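Putative aldehyde dehydrogenase AldY (Bacillus subtilis, PDB 4DNG) probably oxidises aldehydes to carboxylates with NAD(+) and may help protect the cell against stress from ethanol and related compounds. Local coordinates at residues S20-D25 / V211-D216; D48-A53 / D216-N221. All blocks are in the same frame, centred on the assembly; numbering follows the deposited sequence. Where two conformers were deposited one is given.

Contact 1: residues S20-D25 / V211-D216; sequences SGRTED and VKEIGD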
ATOM      1  N   SER A  20       9.663  10.029  31.830  1.00 72.07           N
ATOM      2  CA  SER A  20       9.428  11.399  31.372  1.00 65.68           C
ATOM      3  C   SER A  20       9.133  12.360  32.506  1.00 68.40           C
ATOM      4  O   SER A  20       9.128  13.572  32.303  1.00 73.07           O
ATOM      5  CB  SER A  20       8.250  11.425  30.405  1.00 66.50           C
ATOM      6  OG  SER A  20       7.029  11.682  31.088  1.00 64.60           O
ATOM      7  N   GLY A  21       8.857  11.813  33.686  1.00 67.47           N
ATOM      8  CA  GLY A  21       8.452  12.598  34.841  1.00 66.44           C
ATOM      9  C   GLY A  21       6.945  12.730  34.962  1.00 70.88           C
ATOM     10  O   GLY A  21       6.414  12.884  36.057  1.00 77.37           O
ATOM     11  N   ARG A  22       6.254  12.653  33.833  1.00 71.88           N
ATOM     12  CA  ARG A  22       4.824  12.957  33.772  1.00 72.26           C
ATOM     13  C   ARG A  22       4.019  11.694  34.013  1.00 68.68           C
ATOM     14  O   ARG A  22       4.492  10.583  33.756  1.00 67.94           O
ATOM     15  CB  ARG A  22       4.445  13.569  32.402  1.00 65.78           C
ATOM     16  CG  ARG A  22       4.856  15.031  32.197  1.00 64.32           C
ATOM     17  CD  ARG A  22       3.964  15.740  31.162  1.00 65.62           C
ATOM     18  NE  ARG A  22       4.114  15.076  29.886  1.00 67.28           N
ATOM     19  CZ  ARG A  22       3.141  14.552  29.162  1.00 72.01           C
ATOM     20  NH1 ARG A  22       1.862  14.682  29.516  1.00 66.08           N
ATOM     21  NH2 ARG A  22       3.473  13.934  28.036  1.00 74.73           N
ATOM     22  N   THR A  23       2.801  11.861  34.511  1.00 67.00           N
ATOM     23  CA  THR A  23       1.930  10.722  34.742  1.00 67.22           C
ATOM     24  C   THR A  23       0.501  11.080  34.383  1.00 76.34           C
ATOM     25  O   THR A  23       0.147  12.253  34.299  1.00 81.58           O
ATOM     26  CB  THR A  23       1.920  10.287  36.202  1.00 65.99           C
ATOM     27  OG1 THR A  23       1.251  11.290  36.955  1.00 70.49           O
ATOM     28  CG2 THR A  23       3.337  10.106  36.750  1.00 69.78           C
ATOM     29  N   GLU A  24      -0.315  10.055  34.167  1.00 76.08           N
ATOM     30  CA  GLU A  24      -1.713  10.244  33.884  1.00 69.13           C
ATOM     31  C   GLU A  24      -2.540   9.230  34.629  1.00 72.27           C
ATOM     32  O   GLU A  24      -2.229   8.035  34.637  1.00 75.06           O
ATOM     33  CB  GLU A  24      -1.975  10.084  32.399  1.00 70.22           C
ATOM     34  CG  GLU A  24      -3.444  10.235  32.056  1.00 70.61           C
ATOM     35  CD  GLU A  24      -3.667  10.929  30.736  1.00 78.07           C
ATOM     36  OE1 GLU A  24      -2.682  11.416  30.138  1.00 78.19           O
ATOM     37  OE2 GLU A  24      -4.836  10.999  30.301  1.00 84.96           O
ATOM     38  N   ASP A  25      -3.606   9.719  35.246  1.00 71.20           N
ATOM     39  CA  ASP A  25      -4.564   8.857  35.883  1.00 67.62           C
ATOM     40  C   ASP A  25      -5.492   8.244  34.840  1.00 70.46           C
ATOM     41  O   ASP A  25      -6.122   8.970  34.036  1.00 70.41           O
ATOM     42  CB  ASP A  25      -5.350   9.660  36.915  1.00 69.38           C
ATOM     43  CG  ASP A  25      -4.480  10.148  38.054  1.00 80.59           C
ATOM     44  OD1 ASP A  25      -3.308   9.706  38.156  1.00 87.63           O
ATOM     45  OD2 ASP A  25      -4.964  10.981  38.845  1.00 85.42           O
ATOM     46  N   VAL A 211       1.217  11.545  22.990  1.00 64.68           N
ATOM     47  CA  VAL A 211       1.822  12.259  21.884  1.00 66.01           C
ATOM     48  C   VAL A 211       2.638  13.448  22.394  1.00 63.33           C
ATOM     49  O   VAL A 211       3.664  13.820  21.814  1.00 63.23           O
ATOM     50  CB  VAL A 211       0.763  12.598  20.833  1.00 62.42           C
ATOM     51  CG1 VAL A 211       1.301  13.597  19.846  1.00 56.81           C
ATOM     52  CG2 VAL A 211       0.324  11.300  20.128  1.00 56.41           C
ATOM     53  N   LYS A 212       2.220  13.996  23.527  1.00 57.88           N
ATOM     54  CA  LYS A 212       2.987  15.038  24.180  1.00 60.16           C
ATOM     55  C   LYS A 212       4.450  14.580  24.443  1.00 61.69           C
ATOM     56  O   LYS A 212       5.384  15.364  24.331  1.00 60.42           O
ATOM     57  CB  LYS A 212       2.300  15.452  25.466  1.00 59.69           C
ATOM     58  CG  LYS A 212       1.053  16.277  25.223  1.00 63.87           C
ATOM     59  CD  LYS A 212       0.313  16.557  26.516  1.00 69.08           C
ATOM     60  CE  LYS A 212      -0.814  17.555  26.298  1.00 71.91           C
ATOM     61  NZ  LYS A 212      -1.513  17.914  27.572  1.00 70.16           N
ATOM     62  N   GLU A 213       4.646  13.314  24.789  1.00 58.97           N
ATOM     63  CA  GLU A 213       5.997  12.789  24.911  1.00 59.62           C
ATOM     64  C   GLU A 213       6.617  12.498  23.549  1.00 57.71           C
ATOM     65  O   GLU A 213       7.762  12.826  23.300  1.00 55.96           O
ATOM     66  CB  GLU A 213       6.034  11.541  25.787  1.00 57.34           C
ATOM     67  CG  GLU A 213       6.005  11.826  27.279  1.00 67.83           C
ATOM     68  CD  GLU A 213       7.026  12.859  27.728  1.00 75.25           C
ATOM     69  OE1 GLU A 213       8.223  12.664  27.445  1.00 77.40           O
ATOM     70  OE2 GLU A 213       6.631  13.853  28.388  1.00 77.55           O
ATOM     71  N   ILE A 214       5.830  11.944  22.649  1.00 63.04           N
ATOM     72  CA  ILE A 214       6.382  11.164  21.573  1.00 60.02           C
ATOM     73  C   ILE A 214       6.260  11.790  20.195  1.00 59.19           C
ATOM     74  O   ILE A 214       6.918  11.370  19.265  1.00 63.52           O
ATOM     75  CB  ILE A 214       5.860   9.718  21.754  1.00 62.30           C
ATOM     76  CG1 ILE A 214       7.014   8.871  22.296  1.00 58.59           C
ATOM     77  CG2 ILE A 214       5.035   9.151  20.578  1.00 53.03           C
ATOM     78  CD1 ILE A 214       6.578   7.615  23.005  1.00 70.37           C
ATOM     79  N   GLY A 215       5.468  12.846  20.076  1.00 62.19           N
ATOM     80  CA  GLY A 215       5.279  13.484  18.786  1.00 58.83           C
ATOM     81  C   GLY A 215       5.009  12.374  17.795  1.00 61.78           C
ATOM     82  O   GLY A 215       4.283  11.429  18.115  1.00 59.36           O
ATOM     83  N   ASP A 216       5.632  12.458  16.618  1.00 59.65           N
ATOM     84  CA  ASP A 216       5.360  11.515  15.541  1.00 59.02           C
ATOM     85  C   ASP A 216       6.224  10.236  15.650  1.00 61.66           C
ATOM     86  O   ASP A 216       6.173   9.370  14.770  1.00 57.41           O
ATOM     87  CB  ASP A 216       5.513  12.199  14.173  1.00 61.32           C
ATOM     88  CG  ASP A 216       4.409  13.221  13.897  1.00 65.78           C
ATOM     89  OD1 ASP A 216       3.244  12.966  14.302  1.00 58.55           O
ATOM     90  OD2 ASP A 216       4.711  14.279  13.276  1.00 61.41           O
TER
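R22 and E213 reach for each other from opposite directions, one from the loop leading into strand 23-27, the other from the short helix 211-214. The guanidinium meets the carboxylate side-on, and two of its nitrogens converge on a single oxygen: NE and NH2 of R22 each lie 3.2 Å from E213 OE2. That oxygen sits in the guanidinium plane, at its edge, and receives both N-H groups on its anti lone pair. The two flat groups are nearly coplanar, 29° apart. The bonds are nonetheless bent, with N-H...O angles near 150°. A bend at chi3 (-62°) in the R22 chain turns this edge toward the helix. K212 crosses the R22 side chain at about a right angle; its CB lies 3.2 Å from R22 NH2, while the extended rest of the lysine carries NZ off, 5.1 Å from R22 NH1. From the same loop as R22, S20 sets its CB 3.2 Å from E213 OE1. The S20 hydroxyl also accepts the backbone N-H of R22 (OG to N 3.0 Å), an ST turn that shapes the backbone just before the arginine. R22 NH2 has a second acidic partner in D210, which also accepts from the backbone N of E213. With E213 cut back to an alanine, NE of R22 would probably lose this acceptor and a gap would open beside S20, leaving D210 to hold NH2. Two carboxylates sharing one guanidinium probably outweigh the nearby lysine charge, so this surface link between loop and helix is probably largely electrostatic.

Contact 2: residues D48-A53 / D216-N221; sequences DAFDIA and DGMLTN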
ATOM      1  N   ASP A  48      14.561   3.205  21.910  1.00 62.16           N
ATOM      2  CA  ASP A  48      15.100   1.933  22.427  1.00 66.93           C
ATOM      3  C   ASP A  48      14.209   0.751  21.996  1.00 69.38           C
ATOM      4  O   ASP A  48      14.698  -0.256  21.469  1.00 70.54           O
ATOM      5  CB  ASP A  48      15.225   1.934  23.949  1.00 74.38           C
ATOM      6  CG  ASP A  48      16.269   2.908  24.467  1.00 87.54           C
ATOM      7  OD1 ASP A  48      17.070   3.448  23.671  1.00 89.63           O
ATOM      8  OD2 ASP A  48      16.276   3.127  25.697  1.00 96.89           O
ATOM      9  N   ALA A  49      12.899   0.905  22.201  1.00 63.67           N
ATOM     10  CA  ALA A  49      11.917  -0.137  21.930  1.00 60.35           C
ATOM     11  C   ALA A  49      11.906  -0.579  20.470  1.00 62.87           C
ATOM     12  O   ALA A  49      11.909  -1.777  20.184  1.00 69.52           O
ATOM     13  CB  ALA A  49      10.542   0.326  22.368  1.00 56.55           C
ATOM     14  N   PHE A  50      11.892   0.378  19.547  1.00 58.87           N
ATOM     15  CA  PHE A  50      12.084   0.047  18.138  1.00 61.76           C
ATOM     16  C   PHE A  50      13.417  -0.695  17.876  1.00 63.21           C
ATOM     17  O   PHE A  50      13.425  -1.708  17.178  1.00 63.39           O
ATOM     18  CB  PHE A  50      11.942   1.294  17.259  1.00 60.73           C
ATOM     19  CG  PHE A  50      10.507   1.630  16.918  1.00 54.54           C
ATOM     20  CD1 PHE A  50       9.699   0.700  16.267  1.00 50.71           C
ATOM     21  CD2 PHE A  50       9.960   2.873  17.253  1.00 52.11           C
ATOM     22  CE1 PHE A  50       8.380   0.992  15.940  1.00 54.18           C
ATOM     23  CE2 PHE A  50       8.636   3.162  16.941  1.00 53.37           C
ATOM     24  CZ  PHE A  50       7.840   2.220  16.274  1.00 51.36           C
ATOM     25  N   ASP A  51      14.513  -0.184  18.449  1.00 63.10           N
ATOM     26  CA  ASP A  51      15.842  -0.796  18.358  0.50 68.65           C
ATOM     27  C   ASP A  51      15.781  -2.251  18.881  1.00 74.65           C
ATOM     28  O   ASP A  51      16.224  -3.195  18.199  1.00 77.80           O
ATOM     29  CB  ASP A  51      16.837   0.106  19.123  0.50 73.03           C
ATOM     30  CG  ASP A  51      18.189  -0.546  19.392  0.50 76.26           C
ATOM     31  OD1 ASP A  51      18.586  -1.491  18.675  0.50 79.83           O
ATOM     32  OD2 ASP A  51      18.868  -0.077  20.337  0.50 70.99           O
ATOM     33  N   ILE A  52      15.201  -2.424  20.073  1.00 64.06           N
ATOM     34  CA  ILE A  52      15.008  -3.732  20.676  1.00 64.47           C
ATOM     35  C   ILE A  52      14.103  -4.669  19.856  1.00 70.78           C
ATOM     36  O   ILE A  52      14.366  -5.875  19.761  1.00 74.10           O
ATOM     37  CB  ILE A  52      14.444  -3.581  22.095  1.00 67.22           C
ATOM     38  CG1 ILE A  52      15.545  -3.133  23.057  1.00 69.41           C
ATOM     39  CG2 ILE A  52      13.838  -4.889  22.567  1.00 75.54           C
ATOM     40  CD1 ILE A  52      15.018  -2.550  24.357  1.00 80.35           C
ATOM     41  N   ALA A  53      13.031  -4.121  19.278  1.00 64.70           N
ATOM     42  CA  ALA A  53      12.139  -4.910  18.439  1.00 63.37           C
ATOM     43  C   ALA A  53      12.832  -5.427  17.159  1.00 70.39           C
ATOM     44  O   ALA A  53      12.590  -6.573  16.718  1.00 65.90           O
ATOM     45  CB  ALA A  53      10.877  -4.121  18.114  1.00 57.17           C
ATOM     46  N   ASP A 216       5.632  12.458  16.618  1.00 59.65           N
ATOM     47  CA  ASP A 216       5.360  11.515  15.541  1.00 59.02           C
ATOM     48  C   ASP A 216       6.224  10.236  15.650  1.00 61.66           C
ATOM     49  O   ASP A 216       6.173   9.370  14.770  1.00 57.41           O
ATOM     50  CB  ASP A 216       5.513  12.199  14.173  1.00 61.32           C
ATOM     51  CG  ASP A 216       4.409  13.221  13.897  1.00 65.78           C
ATOM     52  OD1 ASP A 216       3.244  12.966  14.302  1.00 58.55           O
ATOM     53  OD2 ASP A 216       4.711  14.279  13.276  1.00 61.41           O
ATOM     54  N   GLY A 217       6.990  10.116  16.740  1.00 57.77           N
ATOM     55  CA  GLY A 217       7.788   8.912  17.053  1.00 52.00           C
ATOM     56  C   GLY A 217       7.342   7.529  16.561  1.00 60.56           C
ATOM     57  O   GLY A 217       8.182   6.704  16.211  1.00 64.14           O
ATOM     58  N   MET A 218       6.032   7.258  16.522  1.00 57.67           N
ATOM     59  CA  MET A 218       5.536   5.984  16.009  1.00 55.01           C
ATOM     60  C   MET A 218       5.599   5.931  14.472  1.00 60.21           C
ATOM     61  O   MET A 218       5.445   4.856  13.872  1.00 55.35           O
ATOM     62  CB  MET A 218       4.098   5.752  16.489  1.00 58.29           C
ATOM     63  CG  MET A 218       3.949   5.555  18.002  1.00 55.56           C
ATOM     64  SD  MET A 218       4.658   3.988  18.546  1.00 57.54           S
ATOM     65  CE  MET A 218       3.599   2.778  17.804  1.00 54.56           C
ATOM     66  N   LEU A 219       5.863   7.090  13.854  1.00 56.27           N
ATOM     67  CA  LEU A 219       5.671   7.288  12.442  1.00 52.86           C
ATOM     68  C   LEU A 219       6.987   7.465  11.712  1.00 61.63           C
ATOM     69  O   LEU A 219       7.172   6.940  10.608  1.00 63.84           O
ATOM     70  CB  LEU A 219       4.790   8.519  12.210  1.00 58.97           C
ATOM     71  CG  LEU A 219       3.415   8.665  12.894  1.00 55.60           C
ATOM     72  CD1 LEU A 219       2.628   9.838  12.298  1.00 56.83           C
ATOM     73  CD2 LEU A 219       2.592   7.391  12.818  1.00 51.56           C
ATOM     74  N   THR A 220       7.899   8.192  12.345  1.00 59.92           N
ATOM     75  CA  THR A 220       9.130   8.695  11.724  1.00 54.92           C
ATOM     76  C   THR A 220      10.316   7.742  11.851  1.00 60.29           C
ATOM     77  O   THR A 220      11.297   7.825  11.100  1.00 59.65           O
ATOM     78  CB  THR A 220       9.555  10.004  12.416  1.00 61.14           C
ATOM     79  OG1 THR A 220       8.547  11.001  12.208  1.00 64.76           O
ATOM     80  CG2 THR A 220      10.844  10.508  11.811  1.00 78.78           C
ATOM     81  N   ASN A 221      10.262   6.870  12.848  1.00 59.12           N
ATOM     82  CA  ASN A 221      11.371   6.005  13.095  1.00 57.53           C
ATOM     83  C   ASN A 221      11.591   5.211  11.812  1.00 60.94           C
ATOM     84  O   ASN A 221      10.626   4.662  11.249  1.00 57.25           O
ATOM     85  CB  ASN A 221      11.095   5.096  14.298  1.00 60.17           C
ATOM     86  CG  ASN A 221      12.340   4.366  14.766  1.00 59.41           C
ATOM     87  OD1 ASN A 221      12.947   3.628  14.004  1.00 63.55           O
ATOM     88  ND2 ASN A 221      12.724   4.572  16.012  1.00 59.08           N
TER
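F50 on helix 43-60 and N221, just beyond the weakly bonded helical turn 217-220, mark the nearest backbone approach, their CA atoms 7.8 Å apart. Segment 48-53 is regular helix, whereas 216-221 makes one short turn, with the D216 carbonyl accepting from T220 N at 3.2 Å. The gap between the backbones is bridged chiefly by the F50 side chain. The N221 side chain runs antiparallel to it, alongside the ring, its amide plane 44° from the ring and its ND2 3.5 Å from F50 CD2. With CG anti to the backbone N (chi1 -168°), the asparagine extends toward the base of the phenylalanine, where ND2 also comes 3.6 Å from F50 CB. Farther along the ring, F50 CE2 meets the backbone O of G217 at 3.6 Å. M218 adds an oblique Met-aromatic contact: its SD is 4.3 Å from F50 CZ and 65° off the ring normal as seen from the centroid. V146, V175 and P224 also pack against F50. The ring thus fills the space between helix 43-60, the turn 217-220 and strands 135-150 and 173-177 of the mixed sheet by van der Waals packing, while the bond from I223 N to N221 OD1 helps hold the amide beside it.

The two contacts meet in the chain at D216, where helix 211-214 gives way to the turn 217-220, and their centres lie 15 Å apart. Their segments alternate in sequence, 20-25 and 48-53 coming first and 211-216 and 216-221 following, so two consecutive helical pieces are each tied to a different part of the N-terminal region. Contact 1 is charged and at the surface; contact 2 is partly buried, an aromatic ring packed against mixed groups. Contact 1 lies away from the predicted catalytic residues and the NAD(+) site. Contact 2 is nearer the cofactor region: the M218 side chain is about 9 Å from that of V235, a residue of the NAD(+) site inferred by similarity.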